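Local coordinates for WbbM protein (Klebsiella pneumoniae, PDB 6U4B), which is a bifunctional, trimeric O-antigen polymerase whose chain probably combines two different glycosyltransferase activities, at residues 224-229 with 260-265; 292-297 with 394-399; 437-442 with 535-540. All coordinates share one frame; numbering follows the deposited sequence.

Interaction 1: residues 224-229 with 260-265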
loop_
_atom_site.group_PDB
_atom_site.type_symbol
_atom_site.label_atom_id
_atom_site.label_comp_id
_atom_site.label_asym_id
_atom_site.label_seq_id
_atom_site.Cartn_x
_atom_site.Cartn_y
_atom_site.Cartn_z
ATOM N N VAL A 224 -3.652 -48.567 -23.852
ATOM C CA VAL A 224 -4.068 -47.443 -24.688
ATOM C C VAL A 224 -5.479 -47.660 -25.217
ATOM O O VAL A 224 -6.312 -46.744 -25.196
ATOM C CB VAL A 224 -3.063 -47.225 -25.834
ATOM C CG1 VAL A 224 -3.657 -46.312 -26.898
ATOM C CG2 VAL A 224 -1.778 -46.636 -25.298
ATOM N N ASP A 225 -5.774 -48.870 -25.700
ATOM C CA ASP A 225 -7.104 -49.155 -26.228
ATOM C C ASP A 225 -8.167 -49.012 -25.146
ATOM O O ASP A 225 -9.222 -48.404 -25.370
ATOM C CB ASP A 225 -7.138 -50.556 -26.836
ATOM C CG ASP A 225 -8.481 -50.884 -27.457
ATOM O OD1 ASP A 225 -8.747 -50.410 -28.581
ATOM O OD2 ASP A 225 -9.275 -51.607 -26.817
ATOM N N TYR A 226 -7.904 -49.568 -23.962
ATOM C CA TYR A 226 -8.854 -49.443 -22.861
ATOM C C TYR A 226 -9.019 -47.988 -22.435
ATOM O O TYR A 226 -10.123 -47.559 -22.079
ATOM C CB TYR A 226 -8.402 -50.309 -21.684
ATOM C CG TYR A 226 -9.220 -50.121 -20.427
ATOM C CD1 TYR A 226 -8.616 -49.742 -19.234
ATOM C CD2 TYR A 226 -10.597 -50.314 -20.434
ATOM C CE1 TYR A 226 -9.358 -49.566 -18.079
ATOM C CE2 TYR A 226 -11.349 -50.140 -19.286
ATOM C CZ TYR A 226 -10.724 -49.765 -18.111
ATOM O OH TYR A 226 -11.467 -49.589 -16.964
ATOM N N SER A 227 -7.932 -47.212 -22.471
ATOM C CA SER A 227 -8.011 -45.806 -22.086
ATOM C C SER A 227 -8.899 -45.021 -23.047
ATOM O O SER A 227 -9.795 -44.286 -22.617
ATOM C CB SER A 227 -6.609 -45.196 -22.030
ATOM O OG SER A 227 -5.795 -45.874 -21.088
ATOM N N GLU A 228 -8.658 -45.161 -24.353
ATOM C CA GLU A 228 -9.490 -44.472 -25.335
ATOM C C GLU A 228 -10.946 -44.897 -25.209
ATOM O O GLU A 228 -11.857 -44.071 -25.338
ATOM C CB GLU A 228 -8.972 -44.746 -26.748
ATOM C CG GLU A 228 -7.619 -44.126 -27.055
ATOM C CD GLU A 228 -7.040 -44.620 -28.368
ATOM O OE1 GLU A 228 -7.549 -45.628 -28.903
ATOM O OE2 GLU A 228 -6.074 -44.003 -28.865
ATOM N N TRP A 229 -11.180 -46.182 -24.939
ATOM C CA TRP A 229 -12.540 -46.690 -24.808
ATOM C C TRP A 229 -13.197 -46.179 -23.531
ATOM O O TRP A 229 -14.324 -45.668 -23.564
ATOM C CB TRP A 229 -12.513 -48.219 -24.839
ATOM C CG TRP A 229 -13.840 -48.892 -24.643
ATOM C CD1 TRP A 229 -14.753 -49.204 -25.609
ATOM C CD2 TRP A 229 -14.387 -49.365 -23.407
ATOM N NE1 TRP A 229 -15.840 -49.829 -25.050
ATOM C CE2 TRP A 229 -15.639 -49.942 -23.698
ATOM C CE3 TRP A 229 -13.942 -49.352 -22.080
ATOM C CZ2 TRP A 229 -16.453 -50.500 -22.712
ATOM C CZ3 TRP A 229 -14.750 -49.904 -21.104
ATOM C CH2 TRP A 229 -15.992 -50.471 -21.424
ATOM N N ARG A 260 -17.146 -51.142 -13.111
ATOM C CA ARG A 260 -17.996 -52.035 -13.892
ATOM C C ARG A 260 -17.590 -52.036 -15.358
ATOM O O ARG A 260 -17.569 -53.094 -15.996
ATOM C CB ARG A 260 -19.468 -51.631 -13.755
ATOM C CG ARG A 260 -20.129 -52.056 -12.451
ATOM C CD ARG A 260 -19.730 -51.171 -11.278
ATOM N NE ARG A 260 -20.342 -51.622 -10.034
ATOM C CZ ARG A 260 -20.094 -51.084 -8.847
ATOM N NH1 ARG A 260 -19.244 -50.071 -8.741
ATOM N NH2 ARG A 260 -20.695 -51.560 -7.765
ATOM N N LEU A 261 -17.267 -50.859 -15.904
ATOM C CA LEU A 261 -16.835 -50.784 -17.297
ATOM C C LEU A 261 -15.551 -51.571 -17.518
ATOM O O LEU A 261 -15.356 -52.172 -18.583
ATOM C CB LEU A 261 -16.651 -49.323 -17.708
ATOM C CG LEU A 261 -17.912 -48.457 -17.695
ATOM C CD1 LEU A 261 -17.572 -46.999 -17.983
ATOM C CD2 LEU A 261 -18.928 -48.982 -18.700
ATOM N N PHE A 262 -14.664 -51.572 -16.519
ATOM C CA PHE A 262 -13.445 -52.372 -16.579
ATOM C C PHE A 262 -13.767 -53.839 -16.853
ATOM O O PHE A 262 -13.135 -54.484 -17.699
ATOM C CB PHE A 262 -12.677 -52.206 -15.266
ATOM C CG PHE A 262 -11.316 -52.850 -15.256
ATOM C CD1 PHE A 262 -10.382 -52.555 -16.234
ATOM C CD2 PHE A 262 -10.960 -53.723 -14.240
ATOM C CE1 PHE A 262 -9.128 -53.140 -16.214
ATOM C CE2 PHE A 262 -9.709 -54.310 -14.214
ATOM C CZ PHE A 262 -8.793 -54.018 -15.203
ATOM N N ASN A 263 -14.768 -54.376 -16.153
ATOM C CA ASN A 263 -15.171 -55.764 -16.360
ATOM C C ASN A 263 -15.807 -55.965 -17.729
ATOM O O ASN A 263 -15.523 -56.959 -18.409
ATOM C CB ASN A 263 -16.137 -56.195 -15.259
ATOM C CG ASN A 263 -15.451 -56.394 -13.925
ATOM O OD1 ASN A 263 -15.028 -57.504 -13.593
ATOM N ND2 ASN A 263 -15.335 -55.323 -13.150
ATOM N N ILE A 264 -16.683 -55.045 -18.141
ATOM C CA ILE A 264 -17.316 -55.151 -19.454
ATOM C C ILE A 264 -16.261 -55.177 -20.551
ATOM O O ILE A 264 -16.366 -55.943 -21.518
ATOM C CB ILE A 264 -18.319 -53.998 -19.652
ATOM C CG1 ILE A 264 -19.481 -54.127 -18.660
ATOM C CG2 ILE A 264 -18.824 -53.960 -21.086
ATOM C CD1 ILE A 264 -20.413 -52.935 -18.651
ATOM N N TYR A 265 -15.216 -54.358 -20.406
ATOM C CA TYR A 265 -14.159 -54.310 -21.410
ATOM C C TYR A 265 -13.366 -55.611 -21.453
ATOM O O TYR A 265 -13.062 -56.121 -22.537
ATOM C CB TYR A 265 -13.232 -53.124 -21.133
ATOM C CG TYR A 265 -12.046 -53.040 -22.065
ATOM C CD1 TYR A 265 -12.156 -52.435 -23.311
ATOM C CD2 TYR A 265 -10.813 -53.564 -21.700
ATOM C CE1 TYR A 265 -11.073 -52.357 -24.166
ATOM C CE2 TYR A 265 -9.725 -53.492 -22.548
ATOM C CZ TYR A 265 -9.859 -52.889 -23.778
ATOM O OH TYR A 265 -8.773 -52.816 -24.621
#

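Interaction 2: residues 292-297 with 394-399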
loop_
_atom_site.group_PDB
_atom_site.type_symbol
_atom_site.label_atom_id
_atom_site.label_comp_id
_atom_site.label_asym_id
_atom_site.label_seq_id
_atom_site.Cartn_x
_atom_site.Cartn_y
_atom_site.Cartn_z
ATOM N N GLY A 292 9.329 -40.364 2.573
ATOM C CA GLY A 292 9.703 -39.478 1.492
ATOM C C GLY A 292 10.585 -38.322 1.934
ATOM O O GLY A 292 11.043 -38.232 3.076
ATOM N N ALA A 293 10.827 -37.421 0.985
ATOM C CA ALA A 293 11.656 -36.244 1.200
ATOM C C ALA A 293 11.289 -35.202 0.154
ATOM O O ALA A 293 10.786 -35.538 -0.922
ATOM C CB ALA A 293 13.151 -36.579 1.126
ATOM N N LEU A 294 11.547 -33.938 0.478
ATOM C CA LEU A 294 11.233 -32.841 -0.426
ATOM C C LEU A 294 12.410 -32.561 -1.348
ATOM O O LEU A 294 13.564 -32.536 -0.914
ATOM C CB LEU A 294 10.867 -31.581 0.358
ATOM C CG LEU A 294 9.540 -31.673 1.107
ATOM C CD1 LEU A 294 9.265 -30.398 1.877
ATOM C CD2 LEU A 294 8.403 -31.971 0.137
ATOM N N ASN A 295 12.113 -32.354 -2.612
ATOM C CA ASN A 295 13.191 -32.054 -3.534
ATOM C C ASN A 295 13.312 -30.552 -3.757
ATOM O O ASN A 295 12.316 -29.824 -3.689
ATOM C CB ASN A 295 12.963 -32.751 -4.878
ATOM C CG ASN A 295 13.351 -34.216 -4.844
ATOM O OD1 ASN A 295 12.668 -35.039 -4.234
ATOM N ND2 ASN A 295 14.455 -34.551 -5.503
ATOM N N PRO A 296 14.527 -30.065 -4.007
ATOM C CA PRO A 296 14.697 -28.646 -4.330
ATOM C C PRO A 296 13.921 -28.274 -5.585
ATOM O O PRO A 296 13.775 -29.072 -6.513
ATOM C CB PRO A 296 16.209 -28.509 -4.543
ATOM C CG PRO A 296 16.806 -29.660 -3.791
ATOM C CD PRO A 296 15.815 -30.777 -3.920
ATOM N N VAL A 297 13.408 -27.043 -5.598
ATOM C CA VAL A 297 12.660 -26.546 -6.747
ATOM C C VAL A 297 13.516 -25.689 -7.675
ATOM O O VAL A 297 13.170 -25.545 -8.858
ATOM C CB VAL A 297 11.409 -25.764 -6.298
ATOM C CG1 VAL A 297 10.361 -26.721 -5.759
ATOM C CG2 VAL A 297 11.775 -24.736 -5.247
ATOM N N GLN A 394 15.911 -35.139 8.204
ATOM C CA GLN A 394 15.300 -36.262 7.500
ATOM C C GLN A 394 14.464 -35.804 6.308
ATOM O O GLN A 394 14.661 -36.285 5.188
ATOM C CB GLN A 394 14.442 -37.090 8.462
ATOM C CG GLN A 394 13.912 -38.395 7.868
ATOM C CD GLN A 394 14.998 -39.444 7.667
ATOM O OE1 GLN A 394 16.157 -39.239 8.030
ATOM N NE2 GLN A 394 14.621 -40.579 7.087
ATOM N N LEU A 395 13.533 -34.874 6.529
ATOM C CA LEU A 395 12.677 -34.411 5.441
ATOM C C LEU A 395 13.481 -33.682 4.371
ATOM O O LEU A 395 13.199 -33.813 3.174
ATOM C CB LEU A 395 11.575 -33.508 5.991
ATOM C CG LEU A 395 10.546 -33.009 4.974
ATOM C CD1 LEU A 395 9.753 -34.180 4.406
ATOM C CD2 LEU A 395 9.620 -31.972 5.596
ATOM N N PHE A 396 14.494 -32.916 4.782
ATOM C CA PHE A 396 15.295 -32.110 3.869
ATOM C C PHE A 396 16.651 -32.739 3.571
ATOM O O PHE A 396 17.603 -32.027 3.235
ATOM C CB PHE A 396 15.466 -30.698 4.431
ATOM C CG PHE A 396 14.178 -29.936 4.529
ATOM C CD1 PHE A 396 13.725 -29.187 3.457
ATOM C CD2 PHE A 396 13.410 -29.984 5.680
ATOM C CE1 PHE A 396 12.538 -28.489 3.533
ATOM C CE2 PHE A 396 12.217 -29.287 5.764
ATOM C CZ PHE A 396 11.780 -28.540 4.686
ATOM N N ARG A 397 16.746 -34.069 3.652
ATOM C CA ARG A 397 18.018 -34.765 3.484
ATOM C C ARG A 397 18.600 -34.632 2.081
ATOM O O ARG A 397 19.766 -34.988 1.883
ATOM C CB ARG A 397 17.858 -36.246 3.837
ATOM C CG ARG A 397 16.864 -37.011 2.968
ATOM C CD ARG A 397 16.805 -38.478 3.380
ATOM N NE ARG A 397 15.795 -39.229 2.640
ATOM C CZ ARG A 397 14.515 -39.300 2.989
ATOM N NH1 ARG A 397 14.084 -38.654 4.065
ATOM N NH2 ARG A 397 13.663 -40.011 2.259
ATOM N N ARG A 398 17.835 -34.133 1.113
ATOM C CA ARG A 398 18.349 -33.897 -0.230
ATOM C C ARG A 398 18.895 -32.489 -0.414
ATOM O O ARG A 398 19.324 -32.143 -1.520
ATOM C CB ARG A 398 17.257 -34.183 -1.265
ATOM C CG ARG A 398 16.982 -35.666 -1.414
ATOM C CD ARG A 398 15.688 -35.952 -2.147
ATOM N NE ARG A 398 15.174 -37.267 -1.781
ATOM C CZ ARG A 398 14.166 -37.880 -2.390
ATOM N NH1 ARG A 398 13.555 -37.302 -3.414
ATOM N NH2 ARG A 398 13.774 -39.077 -1.977
ATOM N N TYR A 399 18.897 -31.677 0.637
ATOM C CA TYR A 399 19.485 -30.348 0.621
ATOM C C TYR A 399 20.869 -30.385 1.259
ATOM O O TYR A 399 21.129 -31.178 2.167
ATOM C CB TYR A 399 18.598 -29.353 1.373
ATOM C CG TYR A 399 17.316 -28.982 0.664
ATOM C CD1 TYR A 399 17.170 -27.735 0.072
ATOM C CD2 TYR A 399 16.248 -29.870 0.592
ATOM C CE1 TYR A 399 16.000 -27.379 -0.574
ATOM C CE2 TYR A 399 15.073 -29.524 -0.055
ATOM C CZ TYR A 399 14.956 -28.275 -0.637
ATOM O OH TYR A 399 13.792 -27.917 -1.282
#

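Interaction 3: residues 437-442 with 535-540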
loop_
_atom_site.group_PDB
_atom_site.type_symbol
_atom_site.label_atom_id
_atom_site.label_comp_id
_atom_site.label_asym_id
_atom_site.label_seq_id
_atom_site.Cartn_x
_atom_site.Cartn_y
_atom_site.Cartn_z
ATOM N N GLU A 437 21.937 -17.579 29.058
ATOM C CA GLU A 437 23.085 -17.016 29.762
ATOM C C GLU A 437 22.652 -16.354 31.063
ATOM O O GLU A 437 23.338 -16.468 32.086
ATOM C CB GLU A 437 23.812 -16.018 28.860
ATOM C CG GLU A 437 25.120 -15.486 29.436
ATOM C CD GLU A 437 25.776 -14.462 28.530
ATOM O OE1 GLU A 437 26.262 -13.430 29.045
ATOM O OE2 GLU A 437 25.798 -14.683 27.300
ATOM N N GLY A 438 21.505 -15.671 31.048
ATOM C CA GLY A 438 20.987 -15.090 32.276
ATOM C C GLY A 438 20.452 -16.132 33.238
ATOM O O GLY A 438 20.621 -16.010 34.454
ATOM N N PHE A 439 19.794 -17.170 32.710
ATOM C CA PHE A 439 19.294 -18.239 33.568
ATOM C C PHE A 439 20.428 -18.911 34.329
ATOM O O PHE A 439 20.291 -19.225 35.517
ATOM C CB PHE A 439 18.526 -19.270 32.739
ATOM C CG PHE A 439 17.192 -18.785 32.242
ATOM C CD1 PHE A 439 16.600 -17.657 32.787
ATOM C CD2 PHE A 439 16.526 -19.466 31.236
ATOM C CE1 PHE A 439 15.371 -17.214 32.330
ATOM C CE2 PHE A 439 15.298 -19.028 30.776
ATOM C CZ PHE A 439 14.720 -17.899 31.325
ATOM N N VAL A 440 21.561 -19.141 33.662
ATOM C CA VAL A 440 22.699 -19.764 34.330
ATOM C C VAL A 440 23.291 -18.814 35.364
ATOM O O VAL A 440 23.581 -19.207 36.500
ATOM C CB VAL A 440 23.754 -20.203 33.300
ATOM C CG1 VAL A 440 24.997 -20.730 34.009
ATOM C CG2 VAL A 440 23.181 -21.256 32.371
ATOM N N LYS A 441 23.468 -17.546 34.988
ATOM C CA LYS A 441 24.087 -16.579 35.888
ATOM C C LYS A 441 23.244 -16.340 37.134
ATOM O O LYS A 441 23.793 -16.147 38.224
ATOM C CB LYS A 441 24.325 -15.265 35.142
ATOM C CG LYS A 441 25.017 -14.188 35.955
ATOM C CD LYS A 441 25.109 -12.901 35.153
ATOM C CE LYS A 441 25.699 -11.774 35.980
ATOM N NZ LYS A 441 27.114 -12.038 36.366
ATOM N N PHE A 442 21.919 -16.359 37.003
ATOM C CA PHE A 442 21.029 -16.056 38.115
ATOM C C PHE A 442 20.433 -17.299 38.760
ATOM O O PHE A 442 19.487 -17.180 39.546
ATOM C CB PHE A 442 19.919 -15.111 37.653
ATOM C CG PHE A 442 20.414 -13.747 37.280
ATOM C CD1 PHE A 442 20.877 -12.878 38.255
ATOM C CD2 PHE A 442 20.424 -13.332 35.959
ATOM C CE1 PHE A 442 21.339 -11.625 37.919
ATOM C CE2 PHE A 442 20.885 -12.077 35.618
ATOM C CZ PHE A 442 21.344 -11.224 36.600
ATOM N N ASP A 535 14.145 -3.697 29.989
ATOM C CA ASP A 535 15.135 -3.201 30.936
ATOM C C ASP A 535 15.192 -3.999 32.231
ATOM O O ASP A 535 15.964 -3.640 33.125
ATOM C CB ASP A 535 14.858 -1.730 31.268
ATOM C CG ASP A 535 15.651 -0.775 30.402
ATOM O OD1 ASP A 535 16.214 -1.219 29.379
ATOM O OD2 ASP A 535 15.720 0.423 30.753
ATOM N N ASP A 536 14.402 -5.064 32.362
ATOM C CA ASP A 536 14.344 -5.792 33.624
ATOM C C ASP A 536 15.371 -6.913 33.722
ATOM O O ASP A 536 15.847 -7.210 34.823
ATOM C CB ASP A 536 12.943 -6.376 33.836
ATOM C CG ASP A 536 11.864 -5.311 33.857
ATOM O OD1 ASP A 536 12.132 -4.179 33.403
ATOM O OD2 ASP A 536 10.747 -5.605 34.334
ATOM N N PHE A 537 15.728 -7.535 32.600
ATOM C CA PHE A 537 16.536 -8.748 32.586
ATOM C C PHE A 537 17.930 -8.539 32.015
ATOM O O PHE A 537 18.924 -8.889 32.658
ATOM C CB PHE A 537 15.796 -9.834 31.784
ATOM C CG PHE A 537 16.598 -11.087 31.555
ATOM C CD1 PHE A 537 16.564 -12.125 32.472
ATOM C CD2 PHE A 537 17.364 -11.238 30.408
ATOM C CE1 PHE A 537 17.291 -13.282 32.258
ATOM C CE2 PHE A 537 18.094 -12.390 30.191
ATOM C CZ PHE A 537 18.057 -13.414 31.116
ATOM N N PHE A 538 18.026 -7.977 30.816
ATOM C CA PHE A 538 19.270 -7.901 30.059
ATOM C C PHE A 538 20.342 -6.997 30.674
ATOM O O PHE A 538 21.529 -7.341 30.599
ATOM C CB PHE A 538 18.963 -7.460 28.628
ATOM C CG PHE A 538 18.056 -8.406 27.894
ATOM C CD1 PHE A 538 18.538 -9.614 27.417
ATOM C CD2 PHE A 538 16.722 -8.094 27.690
ATOM C CE1 PHE A 538 17.707 -10.493 26.747
ATOM C CE2 PHE A 538 15.886 -8.967 27.019
ATOM C CZ PHE A 538 16.380 -10.169 26.548
ATOM N N PRO A 539 20.002 -5.844 31.268
ATOM C CA PRO A 539 21.053 -5.013 31.885
ATOM C C PRO A 539 21.777 -5.679 33.047
ATOM O O PRO A 539 22.823 -5.168 33.466
ATOM C CB PRO A 539 20.289 -3.767 32.353
ATOM C CG PRO A 539 19.108 -3.701 31.460
ATOM C CD PRO A 539 18.713 -5.126 31.232
ATOM N N ASN A 540 21.264 -6.784 33.581
ATOM C CA ASN A 540 21.904 -7.472 34.696
ATOM C C ASN A 540 22.809 -8.614 34.251
ATOM O O ASN A 540 23.394 -9.289 35.103
ATOM C CB ASN A 540 20.844 -8.001 35.666
ATOM C CG ASN A 540 19.999 -6.898 36.263
ATOM O OD1 ASN A 540 20.471 -5.781 36.470
ATOM N ND2 ASN A 540 18.737 -7.205 36.541
#

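Interaction 1: residues 224-229 with 260-265
Tyr265 reaches out of helix 253-272 and lays its ring against Tyr226 and Trp229 of helix 220-240, and this is where the contact is densest. Tyr226 comes over one face of the Tyr265 ring, displaced toward its rim, with Tyr226 CD2 3.5 Å from Tyr265 CG. Tyr226 CB sits over the same ring, 3.9 Å from the centroid of the Tyr265 ring, in a CH-pi contact. Further along, Tyr265 offers its own CB to a face of the Trp229 six-membered ring, with 3.6 Å between Tyr265 CB and Trp229 CZ3, and the two side chains run past each other in opposite senses. The outer rim of the indole meets the backbone instead: Leu261 O lies near the indole plane, 3.4 Å from Trp229 CH2. Tyr226, Trp229, Phe262 and Tyr265 thus form an aromatic cluster, which fills the space between two helices of the DUF4422 region whose axes stay 11.3 Å apart and run at 127° to one another. At the inner end, Tyr226 crosses Phe262 at roughly a right angle, with Tyr226 OH 3.2 Å from Phe262 CD1; Phe216 meets the Phe262 ring from outside the pair, and Tyr197 stacks on Trp229. The solvent side is sparser and polar. Asp225, exposed on its helix, swings CG anti to the backbone N (chi1 -177°), which brings the carboxylate round to the edge of the Tyr265 ring. There Tyr265 OH donates a 2.6 Å hydrogen bond to Asp225 OD2, on the lone pair facing away from the other carboxylate oxygen, and the carboxylate and ring planes are turned 38° apart.

Interaction 2: residues 292-297 with 394-399
Ala293 CB lies 3.5 Å above the plane of the Arg397 guanidinium, over its centre, and also over one face of the Arg398 guanidinium, so one methyl group packs on a face of each. At the edge of the Arg398 group is Asn295 OD1. The Tyr399 ring carries Pro296 CG over one face in a CH-pi contact, while Leu294 O approaches its edge, 3.5 Å from Tyr399 CE2. Both arginines and Tyr399 belong to a type I beta turn, Phe396 to Tyr399, that follows helix 392-395 in the GT8 domain, probably of GT-A fold. The turn leads into strand 402-405; the loop 292-297 precedes the parallel neighbour of that strand, 302-309. Leu294 N donates a fairly straight 3.2 Å bond to Leu395 O, and Leu294 CD1 touches Leu395 CD2 and Phe396 CE1. Arg397 holds CG between its backbone N and carbonyl carbon (chi1 61°), directing an extended chain whose NH1 bonds Gln394 O at 2.7 Å; both terminal nitrogens make weak bonds to Gly292 O, and NH2 also bonds Asn291 O. Tyr399 OH is hydrogen-bonded to Asp334. On the exposed side Arg398 NH1 makes a bent, weak bond to Asn295 OD1, 2.6 Å long, with the amide and guanidinium planes 76° apart.

Interaction 3: residues 437-442 with 535-540
Phe537 sets its CG anti to the backbone N (chi1 173°), which carries the ring across to Gly438, and Phe442 places its own CG beside the backbone N (chi1 -67°), which turns its ring toward Asn540. The two aromatic groups thus reach over from opposite segments at separate points. At the first, the far end of the Phe537 ring approaches the bare backbone of helix 434-441, with Phe537 CZ 3.6 Å from Gly438 CA; because glycine carries no side chain, the ring can settle directly against the helix. Phe439 is only a loose neighbour here, its CE1 4.4 Å from Phe537 CE1, and it also touches Phe504 and Ala455. At the second point Phe442 presents its edge: Phe442 CZ is 3.2 Å from Asn540 O, which lies near the ring plane, and 3.4 Å from Asn540 CB. An aromatic C-H edge facing a carbonyl oxygen is probably mildly favourable. The ring stands nearly upright to the side-chain amide of Asn540, the planes being 75° apart. Lys441, extended up to its last bend, brings CE to 3.5 Å from Asn540 O, so one carbonyl oxygen is approached by carbon from two residues of the helix end. The segments share no hydrogen bonds, and the polar ends look elsewhere. Asn540 OD1 accepts a bond from the backbone N of Asn245 of the second subunit, and Lys441 NZ makes a weak one to Ser242 of that subunit. Behind the contact Phe538, which carries Phe537 CD2 over one of its faces, stacks on Phe549. The pairing therefore joins the C-terminal end of a helix to a loop and the short 3-10 segment that follows it, in the GT8 domain where it meets a neighbouring subunit of the trimer.

The three contacts follow one another along the chain without touching. Interaction 1, in the DUF4422 region, and interaction 3, in the GT8 domain, lie on opposite sides of the chain's centre, their centres about 74 Å apart; interaction 2 sits near the middle, where the chain enters the GT8 sheet. They share no helix or strand. Interaction 1 is a buried helix pair held by aromatic packing, with one hydrogen bond on its solvent side. Interaction 2 is partly buried and mixes backbone and arginine hydrogen bonds with apolar contacts. Interaction 3, the smallest, relies on carbon contacts between its segments, while Asn540 and, weakly, Lys441 bond to the second subunit.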